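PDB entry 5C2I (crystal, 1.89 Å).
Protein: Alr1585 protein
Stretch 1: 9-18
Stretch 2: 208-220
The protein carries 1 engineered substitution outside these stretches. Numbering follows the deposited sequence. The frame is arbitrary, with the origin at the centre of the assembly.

Stretch 1 (9-18) NLPEDGIDSE
Stretch 2 (208-220) PLFMKRDVVRERV

How do the two backbones meet? Residues 9-18 form an irregular segment with a type I turn from P11 to G14, closed by G14 N to P11 O at 2.9 Å. Residues 208-211 are loop, with F210 at phi/psi -132/-40; M211 (-93/141) is the N-cap, and a helix begins at K212 and continues past V220. A single beta bridge pairs I15 (-81/125) with M211, their CA atoms 4.6 Å apart. I15 N donates to F210 O at 2.8 Å, and K212 N donates to I15 O at 2.8 Å; both bonds are nearly linear (170° and 178°). Because K212 opens the helix, the second uses an amide of its first turn, which has no acceptor within the helix.

Why does glycine suit position 14? At phi/psi 81/-178, a CB would jam against the preceding carbonyl and clash with F210 O and V215 CG2. Without one, G14 CA lies 3.3 Å from F210 O. Beside it, D13 O receives a CA-H...O contact from K212 CA at 3.0 Å.

What holds the turn against the helix? The CA-to-CB bond of R219 points toward the first stretch, and its side chain (chi1 t, chi2 t, chi3 m) forms a salt bridge with D13 (chi1 m): D13 OD1 accepts from R219 NH1 at 2.9 Å and from R219 NH2 at 3.0 Å. E12 O also lies near the guanidinium plane, 2.8 Å from R219 NH2.

Which other side chains take part? The CA-to-CB bond of L10 points toward the other stretch; with chi1 t and chi2 p, L10 CD2 lies 3.4 Å from L209 O. M211 (m, m, m) starts away but curls back, with SD 4.0 Å from I15 CB and CE 3.8 Å from S17 CB. K212, all t, extends to a long salt bridge, NZ 3.9 Å from D16 OD2 (D16 chi1 t). One water links S17 OG (chi1 p) and R213 N, 3.2 Å from each.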

# COMPACT_ATOMS: atom_id res chain seq x y z
N ASN A 9 -42.97 17.24 -2.92
CA ASN A 9 -43.08 15.78 -2.79
C ASN A 9 -42.08 15.03 -3.65
O ASN A 9 -42.23 15.00 -4.88
CB ASN A 9 -44.46 15.30 -3.24
CG ASN A 9 -45.58 15.88 -2.41
OD1 ASN A 9 -45.81 15.44 -1.30
ND2 ASN A 9 -46.26 16.88 -2.94
N LEU A 10 -41.11 14.39 -3.03
CA LEU A 10 -40.12 13.62 -3.77
C LEU A 10 -40.78 12.34 -4.28
O LEU A 10 -41.54 11.72 -3.56
CB LEU A 10 -38.94 13.28 -2.86
CG LEU A 10 -37.65 12.82 -3.55
CD1 LEU A 10 -37.00 14.02 -4.27
CD2 LEU A 10 -36.70 12.20 -2.55
N PRO A 11 -40.49 11.94 -5.52
CA PRO A 11 -40.93 10.60 -5.89
C PRO A 11 -40.40 9.49 -4.93
O PRO A 11 -39.36 9.65 -4.27
CB PRO A 11 -40.36 10.40 -7.30
CG PRO A 11 -39.99 11.75 -7.79
CD PRO A 11 -39.67 12.58 -6.57
N GLU A 12 -41.14 8.39 -4.87
CA GLU A 12 -40.84 7.32 -3.93
C GLU A 12 -39.40 6.81 -4.00
O GLU A 12 -38.82 6.44 -3.00
CB GLU A 12 -41.81 6.15 -4.19
CG GLU A 12 -41.66 4.97 -3.26
CD GLU A 12 -41.92 5.33 -1.80
OE1 GLU A 12 -42.55 6.38 -1.51
OE2 GLU A 12 -41.52 4.52 -0.95
N ASP A 13 -38.84 6.75 -5.21
CA ASP A 13 -37.46 6.28 -5.39
C ASP A 13 -36.48 7.40 -5.64
O ASP A 13 -35.33 7.14 -6.02
CB ASP A 13 -37.36 5.26 -6.54
CG ASP A 13 -38.05 3.99 -6.21
OD1 ASP A 13 -38.24 3.68 -5.03
OD2 ASP A 13 -38.46 3.31 -7.15
N GLY A 14 -36.91 8.63 -5.39
CA GLY A 14 -36.05 9.77 -5.65
C GLY A 14 -36.06 10.16 -7.12
O GLY A 14 -36.78 9.55 -7.92
N ILE A 15 -35.29 11.15 -7.47
CA ILE A 15 -35.19 11.64 -8.85
C ILE A 15 -34.23 10.70 -9.61
O ILE A 15 -33.09 10.52 -9.23
CB ILE A 15 -34.68 13.13 -8.92
CG1 ILE A 15 -35.43 14.15 -7.99
CG2 ILE A 15 -34.53 13.53 -10.38
CD1 ILE A 15 -36.89 14.30 -8.21
N ASP A 16 -34.69 10.14 -10.72
CA ASP A 16 -33.88 9.20 -11.51
C ASP A 16 -33.10 9.95 -12.60
O ASP A 16 -33.67 10.35 -13.62
CB ASP A 16 -34.78 8.14 -12.13
CG ASP A 16 -34.00 7.07 -12.88
OD1 ASP A 16 -32.79 7.21 -13.11
OD2 ASP A 16 -34.63 6.10 -13.30
N SER A 17 -31.81 10.17 -12.37
CA SER A 17 -30.99 10.95 -13.30
C SER A 17 -30.90 10.29 -14.68
O SER A 17 -30.74 10.99 -15.66
CB SER A 17 -29.60 11.19 -12.75
OG SER A 17 -28.97 9.96 -12.52
N GLU A 18 -31.06 8.97 -14.76
CA GLU A 18 -31.06 8.29 -16.07
C GLU A 18 -32.41 8.37 -16.76
O GLU A 18 -32.49 8.20 -17.97
CB GLU A 18 -30.80 6.79 -15.91
CG GLU A 18 -29.39 6.26 -15.63
CD GLU A 18 -29.36 4.71 -15.66
OE1 GLU A 18 -29.50 4.12 -16.77
OE2 GLU A 18 -29.22 4.06 -14.58
N PRO A 208 -30.25 14.10 4.14
CA PRO A 208 -31.40 14.14 3.23
C PRO A 208 -31.04 13.58 1.87
O PRO A 208 -29.95 13.89 1.35
CB PRO A 208 -31.70 15.64 3.11
CG PRO A 208 -30.97 16.31 4.20
CD PRO A 208 -29.80 15.45 4.53
N LEU A 209 -31.91 12.76 1.29
CA LEU A 209 -31.64 12.12 0.01
C LEU A 209 -32.64 12.58 -1.02
O LEU A 209 -33.85 12.74 -0.73
CB LEU A 209 -31.71 10.59 0.15
CG LEU A 209 -30.78 10.01 1.24
CD1 LEU A 209 -30.90 8.49 1.23
CD2 LEU A 209 -29.34 10.42 0.99
N PHE A 210 -32.15 12.72 -2.26
CA PHE A 210 -32.93 13.25 -3.38
C PHE A 210 -32.85 12.41 -4.65
O PHE A 210 -33.85 12.21 -5.30
CB PHE A 210 -32.44 14.67 -3.72
CG PHE A 210 -32.46 15.60 -2.55
CD1 PHE A 210 -33.64 16.18 -2.13
CD2 PHE A 210 -31.31 15.87 -1.84
CE1 PHE A 210 -33.66 17.02 -1.02
CE2 PHE A 210 -31.34 16.69 -0.73
CZ PHE A 210 -32.51 17.28 -0.36
N MET A 211 -31.67 11.91 -4.96
CA MET A 211 -31.45 11.18 -6.20
C MET A 211 -31.64 9.68 -6.01
O MET A 211 -31.22 9.12 -4.96
CB MET A 211 -30.03 11.47 -6.75
CG MET A 211 -29.69 12.94 -6.93
SD MET A 211 -30.84 13.78 -8.02
CE MET A 211 -30.59 12.93 -9.54
N LYS A 212 -32.24 9.06 -7.00
CA LYS A 212 -32.52 7.60 -6.99
C LYS A 212 -31.31 6.75 -6.57
O LYS A 212 -31.46 5.81 -5.77
CB LYS A 212 -33.03 7.11 -8.34
CG LYS A 212 -33.37 5.60 -8.35
CD LYS A 212 -34.05 5.15 -9.63
CE LYS A 212 -34.30 3.66 -9.58
NZ LYS A 212 -35.02 3.19 -10.78
N ARG A 213 -30.13 7.05 -7.10
CA ARG A 213 -28.96 6.20 -6.82
C ARG A 213 -28.70 6.18 -5.32
O ARG A 213 -28.39 5.11 -4.74
CB ARG A 213 -27.70 6.71 -7.54
CG ARG A 213 -27.79 6.59 -9.05
CD ARG A 213 -27.15 5.34 -9.56
NE ARG A 213 -25.87 5.04 -8.92
CZ ARG A 213 -25.26 3.86 -9.04
NH1 ARG A 213 -25.78 2.89 -9.80
NH2 ARG A 213 -24.13 3.64 -8.37
N ASP A 214 -28.87 7.33 -4.67
CA ASP A 214 -28.72 7.39 -3.21
C ASP A 214 -29.86 6.74 -2.47
O ASP A 214 -29.64 6.03 -1.47
CB ASP A 214 -28.60 8.86 -2.75
CG ASP A 214 -27.28 9.53 -3.17
OD1 ASP A 214 -26.28 8.84 -3.40
OD2 ASP A 214 -27.25 10.78 -3.26
N VAL A 215 -31.09 7.04 -2.90
CA VAL A 215 -32.28 6.53 -2.21
C VAL A 215 -32.27 5.01 -2.21
O VAL A 215 -32.47 4.37 -1.17
CB VAL A 215 -33.58 7.07 -2.84
CG1 VAL A 215 -34.80 6.37 -2.26
CG2 VAL A 215 -33.69 8.58 -2.61
N VAL A 216 -32.05 4.42 -3.37
CA VAL A 216 -32.09 2.96 -3.48
C VAL A 216 -30.96 2.29 -2.68
O VAL A 216 -31.20 1.31 -1.97
CB VAL A 216 -32.09 2.56 -4.96
CG1 VAL A 216 -31.94 1.06 -5.09
CG2 VAL A 216 -33.40 3.00 -5.60
N ARG A 217 -29.75 2.82 -2.77
CA ARG A 217 -28.61 2.31 -2.01
C ARG A 217 -28.90 2.37 -0.53
O ARG A 217 -28.65 1.42 0.19
CB ARG A 217 -27.34 3.11 -2.29
CG ARG A 217 -26.07 2.57 -1.61
CD ARG A 217 -24.89 3.57 -1.63
NE ARG A 217 -25.24 4.73 -0.82
CZ ARG A 217 -25.45 5.98 -1.26
NH1 ARG A 217 -25.26 6.29 -2.53
NH2 ARG A 217 -25.82 6.92 -0.42
N GLU A 218 -29.37 3.51 -0.06
CA GLU A 218 -29.64 3.67 1.35
C GLU A 218 -30.77 2.79 1.83
O GLU A 218 -30.68 2.19 2.91
CB GLU A 218 -29.84 5.12 1.72
CG GLU A 218 -28.58 5.95 1.50
CD GLU A 218 -27.50 5.70 2.56
OE1 GLU A 218 -27.87 5.39 3.71
OE2 GLU A 218 -26.30 5.85 2.25
N ARG A 219 -31.80 2.62 1.01
CA ARG A 219 -32.93 1.77 1.37
C ARG A 219 -32.52 0.31 1.60
O ARG A 219 -32.99 -0.32 2.58
CB ARG A 219 -34.03 1.85 0.32
CG ARG A 219 -35.35 1.19 0.70
CD ARG A 219 -36.28 1.12 -0.48
NE ARG A 219 -36.97 2.34 -0.77
CZ ARG A 219 -37.04 2.89 -1.99
NH1 ARG A 219 -36.51 2.33 -3.06
NH2 ARG A 219 -37.71 4.02 -2.12
N VAL A 220 -31.74 -0.25 0.66
CA VAL A 220 -31.36 -1.65 0.77
C VAL A 220 -30.46 -1.84 1.99
O VAL A 220 -30.51 -2.89 2.61
CB VAL A 220 -30.71 -2.19 -0.52
CG1 VAL A 220 -29.28 -1.76 -0.61
CG2 VAL A 220 -30.81 -3.73 -0.51
O HOH W 1 -30.00 8.79 -9.78